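Local coordinates for sulfate permease family protein (Vibrio cholerae, PDB 4DGH) that probably takes part in anion transport across the membrane as a SulP-family permease, of which this chain is the cytoplasmic STAS domain, at the interface of chains A and B. Residues are numbered along the deposited sequence; one frame, centred on the assembly and turned at random. Chains: chain A/B, Sulfate permease family protein.

The interface of chains A and B. Residues chain A 22-24, 38, 41-42, 45, 49; chain B 32, 63, 65, 69.
B:Asp63 reaches across to the strand 21-25 of chain A, where its carboxylate oxygen OD2 accepts a hydrogen bond from the backbone N of A:Val23 at 3.1 Å. The bond is fairly straight, 161° at the hydrogen, and the N-H meets OD2 on its anti side, a little out of the carboxylate plane. Water 1 adds a second link, lying 2.6 Å from B:Asp63 OD2 and also bonding the backbone O of A:Val23, so the N-H and C=O of one strand residue are both engaged. The short methyl of A:Ala22 lies beside the carboxylate and lets it approach the strand closely.

The other carboxylate oxygen stays within chain B: OD1 is met on its syn side by the hydroxyl OG1 of B:Thr65, which helps fix the rotation of the aspartate. With OG1 between the backbone N and the carbonyl carbon (chi1 68°), B:Thr65 directs its hydroxyl to the aspartate and leaves its methyl CG2 for chain A.

That methyl packs 3.7 Å from the selenium SE of selenomethionine A:Met42, whose bent chain curls towards it, and 3.8 Å from CD1 of A:Ile45. Threonine thus serves both a polar and an apolar neighbour. One turn on, B:Thr69 bonds its OG1 to the backbone O of B:Thr65 at 2.8 Å and crosses A:Val41 at about a right angle, OG1 facing CG1.

The CD1-CE1 edge of A:Phe38 comes over the CE2 rim of one B:Phe32 face, CE1 3.5 Å from CE2, with the ring planes turned roughly 45°. Over the same face, at its CB-CG end, A:Val41 lays CG2 3.7 Å from B:Phe32 CB; branched valine thus offers one methyl to each neighbour. Behind, the A:Tyr24 and A:Phe38 rings lie parallel and offset, CG of A:Phe38 3.7 Å above the A:Tyr24 plane, which should help hold that ring.

Whether the intact transporter pairs this way is uncertain. In the crystal assembly, strand 21-25, helix 32-44 and A:Ile45 meet the starts of chain B helices 32-44 and 64-78, holding two STAS domains together by a polar link beside an apolar contact.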
loop_
_atom_site.group_PDB
_atom_site.type_symbol
_atom_site.label_atom_id
_atom_site.label_comp_id
_atom_site.label_asym_id
_atom_site.label_seq_id
_atom_site.Cartn_x
_atom_site.Cartn_y
_atom_site.Cartn_z
ATOM N N ALA A 22 22.595 2.563 -0.977
ATOM C CA ALA A 22 21.191 2.193 -1.069
ATOM C C ALA A 22 20.419 3.451 -1.521
ATOM O O ALA A 22 20.901 4.595 -1.438
ATOM C CB ALA A 22 20.698 1.657 0.268
ATOM N N VAL A 23 19.221 3.230 -2.032
ATOM C CA VAL A 23 18.451 4.336 -2.585
ATOM C C VAL A 23 17.019 4.021 -2.136
ATOM O O VAL A 23 16.531 2.864 -2.303
ATOM C CB VAL A 23 18.525 4.348 -4.111
ATOM C CG1 VAL A 23 17.537 5.406 -4.623
ATOM C CG2 VAL A 23 19.936 4.661 -4.578
ATOM N N TYR A 24 16.348 5.017 -1.582
ATOM C CA TYR A 24 14.947 4.832 -1.185
ATOM C C TYR A 24 14.144 6.037 -1.590
ATOM O O TYR A 24 14.636 7.167 -1.457
ATOM C CB TYR A 24 14.890 4.631 0.358
ATOM C CG TYR A 24 13.422 4.389 0.827
ATOM C CD1 TYR A 24 12.739 3.169 0.515
ATOM C CD2 TYR A 24 12.727 5.345 1.548
ATOM C CE1 TYR A 24 11.409 2.953 0.904
ATOM C CE2 TYR A 24 11.383 5.080 1.977
ATOM C CZ TYR A 24 10.744 3.955 1.587
ATOM O OH TYR A 24 9.400 3.747 1.990
ATOM N N PHE A 38 10.577 1.028 6.165
ATOM C CA PHE A 38 11.948 1.118 5.750
ATOM C C PHE A 38 12.863 1.275 6.970
ATOM O O PHE A 38 13.945 0.703 7.040
ATOM C CB PHE A 38 12.180 2.261 4.803
ATOM C CG PHE A 38 13.449 2.105 4.075
ATOM C CD1 PHE A 38 13.693 0.946 3.364
ATOM C CD2 PHE A 38 14.458 3.027 4.180
ATOM C CE1 PHE A 38 14.904 0.738 2.699
ATOM C CE2 PHE A 38 15.653 2.846 3.474
ATOM C CZ PHE A 38 15.893 1.670 2.768
ATOM N N VAL A 41 13.183 -2.134 8.434
ATOM C CA VAL A 41 14.100 -2.964 7.677
ATOM C C VAL A 41 15.549 -2.578 8.004
ATOM O O VAL A 41 16.399 -3.440 8.236
ATOM C CB VAL A 41 13.919 -2.705 6.169
ATOM C CG1 VAL A 41 15.052 -3.387 5.389
ATOM C CG2 VAL A 41 12.573 -3.224 5.674
HETATM N N MSE A 42 15.815 -1.283 8.009
HETATM C CA MSE A 42 17.196 -0.834 8.196
HETATM C C MSE A 42 17.665 -1.228 9.593
HETATM O O MSE A 42 18.861 -1.467 9.826
HETATM C CB MSE A 42 17.243 0.695 8.002
HETATM C CG MSE A 42 18.687 1.137 7.868
HETATM SE SE MSE A 42 19.319 0.560 6.068
HETATM C CE MSE A 42 18.990 1.978 4.749
ATOM N N ILE A 45 18.054 -5.606 9.457
ATOM C CA ILE A 45 19.087 -6.244 8.652
ATOM C C ILE A 45 20.455 -6.178 9.328
ATOM O O ILE A 45 20.739 -5.278 10.130
ATOM C CB ILE A 45 19.215 -5.658 7.239
ATOM C CG1 ILE A 45 19.607 -4.168 7.353
ATOM C CG2 ILE A 45 17.930 -5.972 6.463
ATOM C CD1 ILE A 45 19.851 -3.459 6.016
ATOM N N PRO A 49 24.098 -0.173 4.458
ATOM C CA PRO A 49 24.895 0.508 3.457
ATOM C C PRO A 49 25.738 1.617 4.154
ATOM O O PRO A 49 25.390 2.017 5.243
ATOM C CB PRO A 49 23.805 1.153 2.526
ATOM C CG PRO A 49 22.586 1.317 3.398
ATOM C CD PRO A 49 22.693 0.270 4.522
ATOM N N PHE B 32 9.506 -4.159 0.382
ATOM C CA PHE B 32 9.680 -4.608 1.804
ATOM C C PHE B 32 8.365 -4.883 2.531
ATOM O O PHE B 32 8.238 -5.894 3.210
ATOM C CB PHE B 32 10.521 -3.602 2.673
ATOM C CG PHE B 32 11.699 -2.996 1.945
ATOM C CD1 PHE B 32 12.850 -3.749 1.700
ATOM C CD2 PHE B 32 11.633 -1.695 1.451
ATOM C CE1 PHE B 32 13.924 -3.216 0.975
ATOM C CE2 PHE B 32 12.705 -1.159 0.730
ATOM C CZ PHE B 32 13.837 -1.909 0.475
ATOM N N ASP B 63 19.282 -2.973 -3.678
ATOM C CA ASP B 63 20.455 -2.663 -2.897
ATOM C C ASP B 63 20.594 -3.727 -1.821
ATOM O O ASP B 63 19.761 -4.671 -1.739
ATOM C CB ASP B 63 20.383 -1.172 -2.350
ATOM C CG ASP B 63 19.146 -0.882 -1.518
ATOM O OD1 ASP B 63 18.701 -1.784 -0.772
ATOM O OD2 ASP B 63 18.583 0.272 -1.603
ATOM N N THR B 65 19.767 -3.636 1.123
ATOM C CA THR B 65 18.602 -3.765 1.961
ATOM C C THR B 65 17.561 -4.701 1.313
ATOM O O THR B 65 16.933 -5.533 2.014
ATOM C CB THR B 65 17.939 -2.400 2.414
ATOM O OG1 THR B 65 17.371 -1.781 1.287
ATOM C CG2 THR B 65 18.965 -1.396 2.958
ATOM N N THR B 69 16.450 -8.550 2.543
ATOM C CA THR B 69 15.014 -8.844 2.659
ATOM C C THR B 69 14.618 -10.049 1.834
ATOM O O THR B 69 13.865 -10.921 2.308
ATOM C CB THR B 69 14.229 -7.571 2.286
ATOM O OG1 THR B 69 14.644 -6.556 3.187
ATOM C CG2 THR B 69 12.722 -7.724 2.475
HETATM O O HOH W 1 15.992 -0.065 -1.637
#